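Local coordinates for protein cytochrome c class I (Sideroxydans lithotrophicus, PDB 4XXL) that carries a covalently attached heme c and probably shuttles electrons during lithoautotrophic growth, at residues A34-L37 with A38-N42; P56-K59 with K60-E63; K108-V111 with D112-L115. All coordinates share one frame; numbering follows the deposited sequence.

Contact 1: A34-L37 with A38-N42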
ATOM      1  N   ALA A  34      -0.406 -10.925   3.827  1.00 13.18           N
ATOM      2  CA  ALA A  34      -0.531  -9.582   3.247  1.00 13.67           C
ATOM      3  C   ALA A  34      -1.993  -9.180   2.955  1.00 13.30           C
ATOM      4  O   ALA A  34      -2.456  -8.101   3.345  1.00 13.08           O
ATOM      5  CB  ALA A  34       0.313  -9.477   1.996  1.00 14.38           C
ATOM      6  N   LYS A  35      -2.736 -10.040   2.259  1.00 13.65           N
ATOM      7  CA  LYS A  35      -4.127  -9.766   1.926  1.00 14.16           C
ATOM      8  C   LYS A  35      -5.007  -9.662   3.213  1.00 13.65           C
ATOM      9  O   LYS A  35      -5.898  -8.826   3.297  1.00 14.58           O
ATOM     10  CB  LYS A  35      -4.681 -10.795   0.926  1.00 15.97           C
ATOM     11  CG  LYS A  35      -3.870 -10.832  -0.334  1.00 17.45           C
ATOM     12  CD  LYS A  35      -4.417 -11.657  -1.471  1.00 20.92           C
ATOM     13  CE  LYS A  35      -5.441 -10.833  -2.199  1.00 20.35           C
ATOM     14  NZ  LYS A  35      -5.909 -11.628  -3.371  1.00 21.60           N
ATOM     15  N   SER A  36      -4.728 -10.497   4.212  1.00 13.55           N
ATOM     16  CA  SER A  36      -5.383 -10.394   5.500  1.00 15.40           C
ATOM     17  C   SER A  36      -5.179  -8.987   6.163  1.00 13.40           C
ATOM     18  O   SER A  36      -6.116  -8.329   6.617  1.00 14.87           O
ATOM     19  CB  SER A  36      -4.913 -11.535   6.405  1.00 17.72           C
ATOM     20  OG  SER A  36      -5.442 -11.392   7.702  1.00 23.40           O
ATOM     21  N   LEU A  37      -3.917  -8.536   6.203  1.00 13.25           N
ATOM     22  CA  LEU A  37      -3.628  -7.229   6.780  1.00 13.98           C
ATOM     23  C   LEU A  37      -4.324  -6.086   5.997  1.00 13.63           C
ATOM     24  O   LEU A  37      -4.859  -5.115   6.578  1.00 14.09           O
ATOM     25  CB  LEU A  37      -2.113  -7.020   6.856  1.00 14.29           C
ATOM     26  CG  LEU A  37      -1.697  -5.825   7.721  1.00 14.93           C
ATOM     27  CD1 LEU A  37      -2.046  -6.047   9.186  1.00 16.38           C
ATOM     28  CD2 LEU A  37      -0.233  -5.553   7.571  1.00 14.97           C
ATOM     29  N   ALA A  38      -4.309  -6.215   4.669  1.00 12.81           N
ATOM     30  CA  ALA A  38      -4.997  -5.227   3.796  1.00 12.99           C
ATOM     31  C   ALA A  38      -6.509  -5.207   4.095  1.00 13.56           C
ATOM     32  O   ALA A  38      -7.096  -4.133   4.230  1.00 14.38           O
ATOM     33  CB  ALA A  38      -4.754  -5.509   2.313  1.00 13.36           C
ATOM     34  N   ARG A  39      -7.143  -6.366   4.237  1.00 14.38           N
ATOM     35  CA  ARG A  39      -8.571  -6.437   4.505  1.00 15.56           C
ATOM     36  C   ARG A  39      -8.878  -5.781   5.832  1.00 15.98           C
ATOM     37  O   ARG A  39      -9.806  -4.934   5.900  1.00 17.77           O
ATOM     38  CB  ARG A  39      -9.084  -7.894   4.547  1.00 17.18           C
ATOM     39  CG  ARG A  39      -9.247  -8.508   3.216  1.00 17.19           C
ATOM     40  CD  ARG A  39      -9.977  -9.844   3.290  1.00 17.68           C
ATOM     41  NE  ARG A  39      -9.323 -10.803   4.160  1.00 18.39           N
ATOM     42  CZ  ARG A  39      -8.512 -11.780   3.748  1.00 16.97           C
ATOM     43  NH1 ARG A  39      -8.228 -11.983   2.463  1.00 19.63           N
ATOM     44  NH2 ARG A  39      -7.992 -12.571   4.662  1.00 20.01           N
ATOM     45  N   GLU A  40      -8.077  -6.133   6.849  1.00 16.07           N
ATOM     46  CA  GLU A  40      -8.278  -5.647   8.190  1.00 17.85           C
ATOM     47  C   GLU A  40      -8.145  -4.147   8.380  1.00 17.27           C
ATOM     48  O   GLU A  40      -8.736  -3.603   9.269  1.00 18.85           O
ATOM     49  CB  GLU A  40      -7.301  -6.380   9.155  1.00 22.85           C
ATOM     50  CG  GLU A  40      -7.656  -7.836   9.391  1.00 28.44           C
ATOM     51  CD  GLU A  40      -6.615  -8.625  10.200  1.00 33.88           C
ATOM     52  OE1 GLU A  40      -5.517  -8.085  10.529  1.00 35.44           O
ATOM     53  OE2 GLU A  40      -6.894  -9.816  10.491  1.00 41.55           O
ATOM     54  N   ASN A  41      -7.350  -3.491   7.521  1.00 14.36           N
ATOM     55  CA  ASN A  41      -7.075  -2.074   7.657  1.00 14.38           C
ATOM     56  C   ASN A  41      -7.663  -1.200   6.557  1.00 13.44           C
ATOM     57  O   ASN A  41      -7.295  -0.077   6.337  1.00 14.39           O
ATOM     58  CB  ASN A  41      -5.586  -1.897   7.797  1.00 15.05           C
ATOM     59  CG  ASN A  41      -5.072  -2.391   9.118  1.00 15.77           C
ATOM     60  OD1 ASN A  41      -5.224  -1.719  10.140  1.00 18.25           O
ATOM     61  ND2 ASN A  41      -4.474  -3.580   9.119  1.00 14.91           N
ATOM     62  N   ASN A  42      -8.663  -1.749   5.885  1.00 12.87           N
ATOM     63  CA  ASN A  42      -9.533  -1.048   4.937  1.00 13.21           C
ATOM     64  C   ASN A  42      -8.870  -0.745   3.605  1.00 12.69           C
ATOM     65  O   ASN A  42      -9.354   0.081   2.828  1.00 11.90           O
ATOM     66  CB  ASN A  42     -10.148   0.226   5.569  1.00 15.48           C
ATOM     67  CG  ASN A  42     -11.381  -0.058   6.391  1.00 18.84           C
ATOM     68  OD1 ASN A  42     -11.981  -1.120   6.285  1.00 21.05           O
ATOM     69  ND2 ASN A  42     -11.835   0.955   7.137  1.00 24.24           N
TER
HETATM   70  O   HOH W   1      -8.292 -12.472   7.631  1.00 37.44           O
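N41 holds one backbone carbonyl twice: both its side-chain amide and its main-chain N-H turn to L37 O. The hydrogen bond from the side-chain amide is the stronger, ND2 of N41 standing 3.0 Å from L37 O with an N-H...O angle of 160°, whereas the backbone bond from N41 N is weak. This happens where helix 31-40, the N-terminal helix of the class I cytochrome c fold, ends in a Schellman motif. N42 is its C-prime residue, with the positive phi (74°) that asparagine tolerates better than most non-glycine residues; its N makes the weak bond to R39 O, and the N of C43, one of the heme-bearing cysteines, reaches A38 O. With CG of N41 beside its backbone N (chi1 -71°), the amide folds back over the last turn, and L37 O lies close to the amide plane. The same ND2 passes 3.5 Å from CD1 of L37, whose side chain also packs on L110 and A102.

Upstream the main chain keeps regular i to i+4 bonds, such as R39 N to K35 O (2.9 Å). Small A34 and A38 suit their places, letting helix 104-115 and helix 43-46 approach. On the solvent side R39 bends at chi3 and lays one face of its guanidinium over the backbone, CA of S36 lying 3.5 Å above the plane, offset toward the rim. A water in that plane, at the guanidinium edge, accepts from R39 NH2 and also bonds S36 OG, each at 3.0 Å.

Contact 2: P56-K59 with K60-E63. With HEC (heme c), chain B.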
ATOM      1  N   PRO A  56      -4.995   4.413  -6.316  1.00 12.92           N
ATOM      2  CA  PRO A  56      -4.414   3.695  -7.500  1.00 12.00           C
ATOM      3  C   PRO A  56      -4.422   2.190  -7.303  1.00 11.71           C
ATOM      4  O   PRO A  56      -4.361   1.690  -6.141  1.00 12.77           O
ATOM      5  CB  PRO A  56      -2.989   4.204  -7.574  1.00 11.54           C
ATOM      6  CG  PRO A  56      -2.715   4.615  -6.158  1.00 13.03           C
ATOM      7  CD  PRO A  56      -3.978   5.220  -5.647  1.00 10.79           C
ATOM      8  N   SER A  57      -4.519   1.463  -8.400  1.00 10.89           N
ATOM      9  CA  SER A  57      -4.361   0.019  -8.289  1.00 10.66           C
ATOM     10  C   SER A  57      -2.979  -0.321  -7.766  1.00 10.43           C
ATOM     11  O   SER A  57      -1.985   0.365  -7.989  1.00 12.00           O
ATOM     12  CB  SER A  57      -4.674  -0.736  -9.584  1.00 11.38           C
ATOM     13  OG  SER A  57      -3.604  -0.553 -10.498  1.00 13.59           O
ATOM     14  N   TYR A  58      -2.880  -1.479  -7.127  1.00  9.95           N
ATOM     15  CA  TYR A  58      -1.576  -1.810  -6.619  1.00 10.61           C
ATOM     16  C   TYR A  58      -0.650  -2.207  -7.742  1.00  9.97           C
ATOM     17  O   TYR A  58       0.537  -2.074  -7.600  1.00 11.89           O
ATOM     18  CB  TYR A  58      -1.632  -2.871  -5.536  1.00 10.35           C
ATOM     19  CG  TYR A  58      -2.229  -2.356  -4.233  1.00 11.34           C
ATOM     20  CD1 TYR A  58      -1.990  -1.061  -3.799  1.00 10.78           C
ATOM     21  CD2 TYR A  58      -2.938  -3.194  -3.378  1.00 11.86           C
ATOM     22  CE1 TYR A  58      -2.486  -0.626  -2.549  1.00 10.99           C
ATOM     23  CE2 TYR A  58      -3.428  -2.766  -2.161  1.00 12.74           C
ATOM     24  CZ  TYR A  58      -3.196  -1.492  -1.735  1.00 11.86           C
ATOM     25  OH  TYR A  58      -3.667  -1.082  -0.520  1.00 12.90           O
ATOM     26  N   LYS A  59      -1.201  -2.704  -8.854  1.00 10.55           N
ATOM     27  CA  LYS A  59      -0.417  -2.954 -10.073  1.00 12.07           C
ATOM     28  C   LYS A  59       0.236  -1.680 -10.532  1.00 12.01           C
ATOM     29  O   LYS A  59       1.453  -1.685 -10.806  1.00 12.45           O
ATOM     30  CB  LYS A  59      -1.300  -3.557 -11.164  1.00 14.21           C
ATOM     31  CG  LYS A  59      -0.541  -3.757 -12.496  1.00 18.38           C
ATOM     32  CD  LYS A  59      -1.414  -4.376 -13.592  1.00 22.00           C
ATOM     33  CE  LYS A  59      -0.621  -4.349 -14.902  1.00 26.88           C
ATOM     34  NZ  LYS A  59      -0.810  -5.622 -15.640  1.00 31.59           N
ATOM     35  N   LYS A  60      -0.518  -0.567 -10.575  1.00 12.77           N
ATOM     36  CA  LYS A  60       0.039   0.733 -10.992  1.00 14.13           C
ATOM     37  C   LYS A  60       1.091   1.260 -10.005  1.00 12.46           C
ATOM     38  O   LYS A  60       2.124   1.790 -10.375  1.00 13.46           O
ATOM     39  CB  LYS A  60      -1.103   1.741 -11.142  1.00 16.84           C
ATOM     40  CG  LYS A  60      -0.711   3.140 -11.631  1.00 23.12           C
ATOM     41  CD  LYS A  60      -1.916   4.036 -11.869  1.00 28.30           C
ATOM     42  CE  LYS A  60      -2.575   3.688 -13.199  1.00 32.99           C
ATOM     43  NZ  LYS A  60      -1.718   4.159 -14.333  1.00 40.11           N
ATOM     44  N   VAL A  61       0.850   1.033  -8.728  1.00 11.91           N
ATOM     45  CA  VAL A  61       1.857   1.405  -7.739  1.00 11.10           C
ATOM     46  C   VAL A  61       3.121   0.611  -7.972  1.00 11.25           C
ATOM     47  O   VAL A  61       4.256   1.133  -7.868  1.00 10.49           O
ATOM     48  CB  VAL A  61       1.362   1.131  -6.300  1.00 10.50           C
ATOM     49  CG1 VAL A  61       2.460   1.391  -5.300  1.00 10.30           C
ATOM     50  CG2 VAL A  61       0.190   2.100  -6.006  1.00 10.19           C
ATOM     51  N   ALA A  62       2.988  -0.712  -8.101  1.00 10.85           N
ATOM     52  CA  ALA A  62       4.159  -1.581  -8.330  1.00 11.28           C
ATOM     53  C   ALA A  62       4.915  -1.076  -9.560  1.00 12.03           C
ATOM     54  O   ALA A  62       6.149  -1.048  -9.566  1.00 12.72           O
ATOM     55  CB  ALA A  62       3.758  -3.018  -8.468  1.00 13.13           C
ATOM     56  N   GLU A  63       4.164  -0.732 -10.611  1.00 10.75           N
ATOM     57  CA  GLU A  63       4.831  -0.192 -11.855  1.00 12.91           C
ATOM     58  C   GLU A  63       5.586   1.107 -11.544  1.00 13.48           C
ATOM     59  O   GLU A  63       6.732   1.349 -12.003  1.00 14.25           O
ATOM     60  CB  GLU A  63       3.827   0.009 -12.972  1.00 15.56           C
ATOM     61  CG  GLU A  63       3.278  -1.264 -13.557  1.00 18.23           C
ATOM     62  CD  GLU A  63       2.001  -1.095 -14.393  1.00 20.92           C
ATOM     63  OE1 GLU A  63       1.259  -0.067 -14.323  1.00 23.84           O
ATOM     64  OE2 GLU A  63       1.707  -2.067 -15.129  1.00 24.62           O
TER
HETATM   65 FE   HEC B 201      -3.873   4.116  -0.089  1.00  9.92          FE
HETATM   66  CHA HEC B 201      -1.945   5.923  -2.351  1.00 10.67           C
HETATM   67  CHB HEC B 201      -1.397   1.720   0.133  1.00 10.88           C
HETATM   68  CHC HEC B 201      -5.568   2.617   2.519  1.00  9.80           C
HETATM   69  CHD HEC B 201      -6.543   6.065  -0.743  1.00 11.09           C
HETATM   70  NA  HEC B 201      -1.998   3.922  -0.925  1.00 10.94           N
HETATM   71  C1A HEC B 201      -1.454   4.716  -1.870  1.00 11.23           C
HETATM   72  C2A HEC B 201      -0.238   4.111  -2.276  1.00 10.12           C
HETATM   73  C3A HEC B 201      -0.122   2.929  -1.584  1.00 10.67           C
HETATM   74  C4A HEC B 201      -1.251   2.807  -0.728  1.00  9.93           C
HETATM   75  CMA HEC B 201       0.952   1.891  -1.691  1.00 11.38           C
HETATM   76  CAA HEC B 201       0.700   4.726  -3.314  1.00 10.14           C
HETATM   77  CBA HEC B 201       1.653   5.675  -2.623  1.00 11.10           C
HETATM   78  CGA HEC B 201       2.723   6.249  -3.536  1.00 13.97           C
HETATM   79  O1A HEC B 201       2.582   6.191  -4.766  1.00 15.49           O
HETATM   80  O2A HEC B 201       3.811   6.665  -3.013  1.00 16.56           O
HETATM   81  NB  HEC B 201      -3.570   2.496   1.085  1.00  8.80           N
HETATM   82  C1B HEC B 201      -2.488   1.647   1.016  1.00  9.83           C
HETATM   83  C2B HEC B 201      -2.620   0.637   2.017  1.00  9.95           C
HETATM   84  C3B HEC B 201      -3.748   0.853   2.714  1.00 10.71           C
HETATM   85  C4B HEC B 201      -4.360   2.047   2.146  1.00  9.56           C
HETATM   86  CMB HEC B 201      -1.617  -0.455   2.254  1.00 11.12           C
HETATM   87  CAB HEC B 201      -4.282   0.176   3.915  1.00 10.13           C
HETATM   88  CBB HEC B 201      -3.382   0.316   4.996  1.00 12.08           C
HETATM   89  NC  HEC B 201      -5.777   4.308   0.713  1.00 10.36           N
HETATM   90  C1C HEC B 201      -6.186   3.593   1.793  1.00  9.90           C
HETATM   91  C2C HEC B 201      -7.536   3.965   1.959  1.00 10.35           C
HETATM   92  C3C HEC B 201      -7.915   4.885   1.001  1.00 10.99           C
HETATM   93  C4C HEC B 201      -6.723   5.110   0.249  1.00 11.03           C
HETATM   94  CMC HEC B 201      -8.402   3.331   2.984  1.00 10.44           C
HETATM   95  CAC HEC B 201      -9.290   5.503   0.800  1.00 11.49           C
HETATM   96  CBC HEC B 201      -9.913   6.142   1.880  1.00 12.57           C
HETATM   97  ND  HEC B 201      -4.140   5.674  -1.226  1.00  8.74           N
HETATM   98  C1D HEC B 201      -5.328   6.349  -1.412  1.00 10.43           C
HETATM   99  C2D HEC B 201      -5.165   7.486  -2.353  1.00 11.26           C
HETATM  100  C3D HEC B 201      -3.907   7.420  -2.767  1.00 11.78           C
HETATM  101  C4D HEC B 201      -3.265   6.269  -2.103  1.00 10.59           C
HETATM  102  CMD HEC B 201      -6.224   8.440  -2.751  1.00 11.46           C
HETATM  103  CAD HEC B 201      -3.223   8.330  -3.802  1.00 15.45           C
HETATM  104  CBD HEC B 201      -2.578   9.510  -3.136  1.00 19.05           C
HETATM  105  CGD HEC B 201      -1.874  10.498  -4.073  1.00 25.23           C
HETATM  106  O1D HEC B 201      -1.470  10.181  -5.233  1.00 30.14           O
HETATM  107  O2D HEC B 201      -1.631  11.648  -3.618  1.00 26.62           O
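S57 caps the start of helix 58-65 by receiving the N-H of K60 on its OG, 3.1 Å from K60 N, with an N-H...O angle of 159°. Its OG stands between the backbone N and the carbonyl carbon (chi1 75°), which turns the short hydroxyl arm back to the first turn; serine suits an N-cap for this reason. Replacing this serine by alanine removes the hydroxyl, and K60 N would probably be left without its side-chain acceptor, the first turn less firmly closed. V61 N then bonds to S57 O, and A62 N lies 2.8 Å from Y58 O.

Apolar contact comes next. CG2 of V61 touches CG of P56 at 3.8 Å and also lies at the edge of the Y58 ring. These residues line the heme pocket, with van der Waals approaches to the porphyrin: P56 CD is 3.6 Å from heme C3D, and the polar phenol oxygen, Y58 OH, 3.2 Å from heme C2B.

Charge plays a looser part: K59 NZ is 4.4 Å from E63 OE2, beyond a salt bridge, and it is CE of K59 that lies nearer that oxygen.

Around this turn, P56 O accepts from ND1 of H47, one of the two axial iron ligands, probably fixing the imidazole's rotation, and the Y58 ring stacks on it. Y58 also touches helix 43-46, while Y58 and V61 together meet I114 on helix 104-115.

Contact 3: K108-V111 with D112-L115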
ATOM      1  N   LYS A 108       5.937  -4.693   6.584  1.00 11.67           N
ATOM      2  CA  LYS A 108       6.970  -4.972   5.558  1.00 13.76           C
ATOM      3  C   LYS A 108       6.461  -6.014   4.542  1.00 12.27           C
ATOM      4  O   LYS A 108       6.664  -5.925   3.351  1.00 12.65           O
ATOM      5  CB  LYS A 108       8.297  -5.446   6.205  1.00 14.82           C
ATOM      6  CG  LYS A 108       9.418  -5.677   5.211  1.00 17.77           C
ATOM      7  CD  LYS A 108      10.725  -6.099   5.889  1.00 19.61           C
ATOM      8  CE  LYS A 108      11.870  -6.368   4.936  1.00 22.82           C
ATOM      9  NZ  LYS A 108      11.516  -7.363   3.871  1.00 25.33           N
ATOM     10  N   ASN A 109       5.859  -7.077   5.059  1.00 12.14           N
ATOM     11  CA  ASN A 109       5.360  -8.118   4.183  1.00 11.64           C
ATOM     12  C   ASN A 109       4.243  -7.603   3.273  1.00 11.54           C
ATOM     13  O   ASN A 109       4.199  -7.922   2.058  1.00 11.08           O
ATOM     14  CB  ASN A 109       4.847  -9.294   5.028  1.00 12.64           C
ATOM     15  CG  ASN A 109       4.318 -10.403   4.189  1.00 14.31           C
ATOM     16  OD1 ASN A 109       5.067 -11.055   3.491  1.00 15.62           O
ATOM     17  ND2 ASN A 109       3.013 -10.592   4.225  1.00 14.75           N
ATOM     18  N   LEU A 110       3.401  -6.734   3.789  1.00 11.59           N
ATOM     19  CA  LEU A 110       2.354  -6.156   2.942  1.00 11.52           C
ATOM     20  C   LEU A 110       2.948  -5.233   1.823  1.00 10.82           C
ATOM     21  O   LEU A 110       2.559  -5.358   0.660  1.00 11.56           O
ATOM     22  CB  LEU A 110       1.377  -5.332   3.744  1.00 13.06           C
ATOM     23  CG  LEU A 110       0.367  -4.490   2.960  1.00 12.75           C
ATOM     24  CD1 LEU A 110      -0.492  -5.293   2.005  1.00 13.58           C
ATOM     25  CD2 LEU A 110      -0.548  -3.815   3.951  1.00 14.67           C
ATOM     26  N   VAL A 111       3.915  -4.394   2.158  1.00  9.90           N
ATOM     27  CA  VAL A 111       4.623  -3.560   1.196  1.00 11.30           C
ATOM     28  C   VAL A 111       5.270  -4.428   0.144  1.00 11.60           C
ATOM     29  O   VAL A 111       5.208  -4.156  -1.055  1.00 12.24           O
ATOM     30  CB  VAL A 111       5.619  -2.620   1.923  1.00 11.23           C
ATOM     31  CG1 VAL A 111       6.606  -1.921   0.943  1.00 13.24           C
ATOM     32  CG2 VAL A 111       4.798  -1.541   2.654  1.00 13.70           C
ATOM     33  N   ASP A 112       5.936  -5.481   0.593  1.00 12.39           N
ATOM     34  CA  ASP A 112       6.653  -6.354  -0.346  1.00 12.59           C
ATOM     35  C   ASP A 112       5.672  -7.013  -1.335  1.00 11.25           C
ATOM     36  O   ASP A 112       5.946  -7.142  -2.545  1.00 11.88           O
ATOM     37  CB  ASP A 112       7.514  -7.399   0.354  1.00 13.98           C
ATOM     38  CG  ASP A 112       8.692  -6.812   1.101  1.00 15.99           C
ATOM     39  OD1 ASP A 112       9.087  -5.666   0.826  1.00 18.40           O
ATOM     40  OD2 ASP A 112       9.234  -7.531   1.938  1.00 20.79           O
ATOM     41  N   TRP A 113       4.503  -7.371  -0.840  1.00  9.61           N
ATOM     42  CA  TRP A 113       3.441  -7.928  -1.701  1.00 10.51           C
ATOM     43  C   TRP A 113       3.030  -6.912  -2.726  1.00 10.82           C
ATOM     44  O   TRP A 113       3.065  -7.206  -3.943  1.00 10.68           O
ATOM     45  CB  TRP A 113       2.253  -8.411  -0.885  1.00 11.82           C
ATOM     46  CG  TRP A 113       1.146  -8.970  -1.747  1.00 12.15           C
ATOM     47  CD1 TRP A 113       1.193 -10.030  -2.578  1.00 13.12           C
ATOM     48  CD2 TRP A 113      -0.173  -8.402  -1.905  1.00 12.41           C
ATOM     49  NE1 TRP A 113       0.005 -10.155  -3.264  1.00 13.56           N
ATOM     50  CE2 TRP A 113      -0.851  -9.180  -2.871  1.00 12.75           C
ATOM     51  CE3 TRP A 113      -0.810  -7.302  -1.380  1.00 14.40           C
ATOM     52  CZ2 TRP A 113      -2.154  -8.913  -3.264  1.00 13.46           C
ATOM     53  CZ3 TRP A 113      -2.089  -7.038  -1.768  1.00 14.32           C
ATOM     54  CH2 TRP A 113      -2.762  -7.843  -2.702  1.00 14.32           C
ATOM     55  N   ILE A 114       2.655  -5.723  -2.287  1.00 11.74           N
ATOM     56  CA  ILE A 114       2.308  -4.659  -3.215  1.00 10.83           C
ATOM     57  C   ILE A 114       3.328  -4.444  -4.327  1.00 11.56           C
ATOM     58  O   ILE A 114       2.942  -4.368  -5.516  1.00 10.96           O
ATOM     59  CB  ILE A 114       2.001  -3.330  -2.463  1.00 11.25           C
ATOM     60  CG1 ILE A 114       0.674  -3.481  -1.664  1.00 11.66           C
ATOM     61  CG2 ILE A 114       1.956  -2.134  -3.415  1.00 12.08           C
ATOM     62  CD1 ILE A 114       0.446  -2.379  -0.632  1.00 13.57           C
ATOM     63  N   LEU A 115       4.595  -4.315  -3.935  1.00 10.47           N
ATOM     64  CA  LEU A 115       5.648  -4.049  -4.916  1.00 10.71           C
ATOM     65  C   LEU A 115       5.804  -5.136  -5.965  1.00 11.35           C
ATOM     66  O   LEU A 115       6.400  -4.895  -7.015  1.00 12.13           O
ATOM     67  CB  LEU A 115       6.975  -3.725  -4.237  1.00 11.93           C
ATOM     68  CG  LEU A 115       7.017  -2.451  -3.452  1.00 12.39           C
ATOM     69  CD1 LEU A 115       8.220  -2.318  -2.529  1.00 14.02           C
ATOM     70  CD2 LEU A 115       6.952  -1.247  -4.377  1.00 12.22           C
TER
HETATM   71  O   HOH W   2       8.046 -10.256   2.572  1.00 42.73           O
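D112 and K108, one turn apart on the C-terminal helix 104-115 of this cytochrome c fold, join in a salt bridge. From its CB, 3.4 Å from K108 O, the D112 side chain keeps CG beside its own backbone N (chi1 -68°), which brings the carboxylate back over K108 O. CG comes 3.2 Å from that oxygen, and both carboxylate oxygens stay near without bonding to it. OD2 at the tip receives K108 NZ at 3.0 Å on its syn lone pair, and a water donates both to it and to N109 OD1, while N109 ND2 donates to D30 O. Lysine suits the other end: its long chain runs extended until it bends at chi4 (-54°) to deliver NZ, which also forms a salt bridge with E72.

Inward packing is apolar. CD1 of L110 meets the W113 ring at its edge, 3.9 Å from CE3, and packs against CD1 of I114, while V111 CG1 lies 3.8 Å from L115 CD1. L110 and I114 also touch the heme.

The chemistry thus leaves the helix apolar where L110, V111, I114 and L115 pack and charged on the outer side, where K108 probably eases the repulsion between D112 and E72.

How the contacts relate
Each contact is local to consecutive residues, so none closes a long loop, and the three follow in series without nesting or crossing. Contact 1 comes first, at the end of the N-terminal helix just before the heme-attaching cysteines; contact 2 opens the helix after the first axial histidine, H47; contact 3 lies on the C-terminal helix. Contacts 1 and 2 do not touch, their nearest atoms about 5 Å apart, and contact 3 joins them. On one flank A34 CB packs 3.6 Å from W113 CB, pairing N- and C-terminal helices as in class I cytochromes c; on another, A62 CB lies 3.3 Å from I114 O. All three contribute residues to the heme pocket.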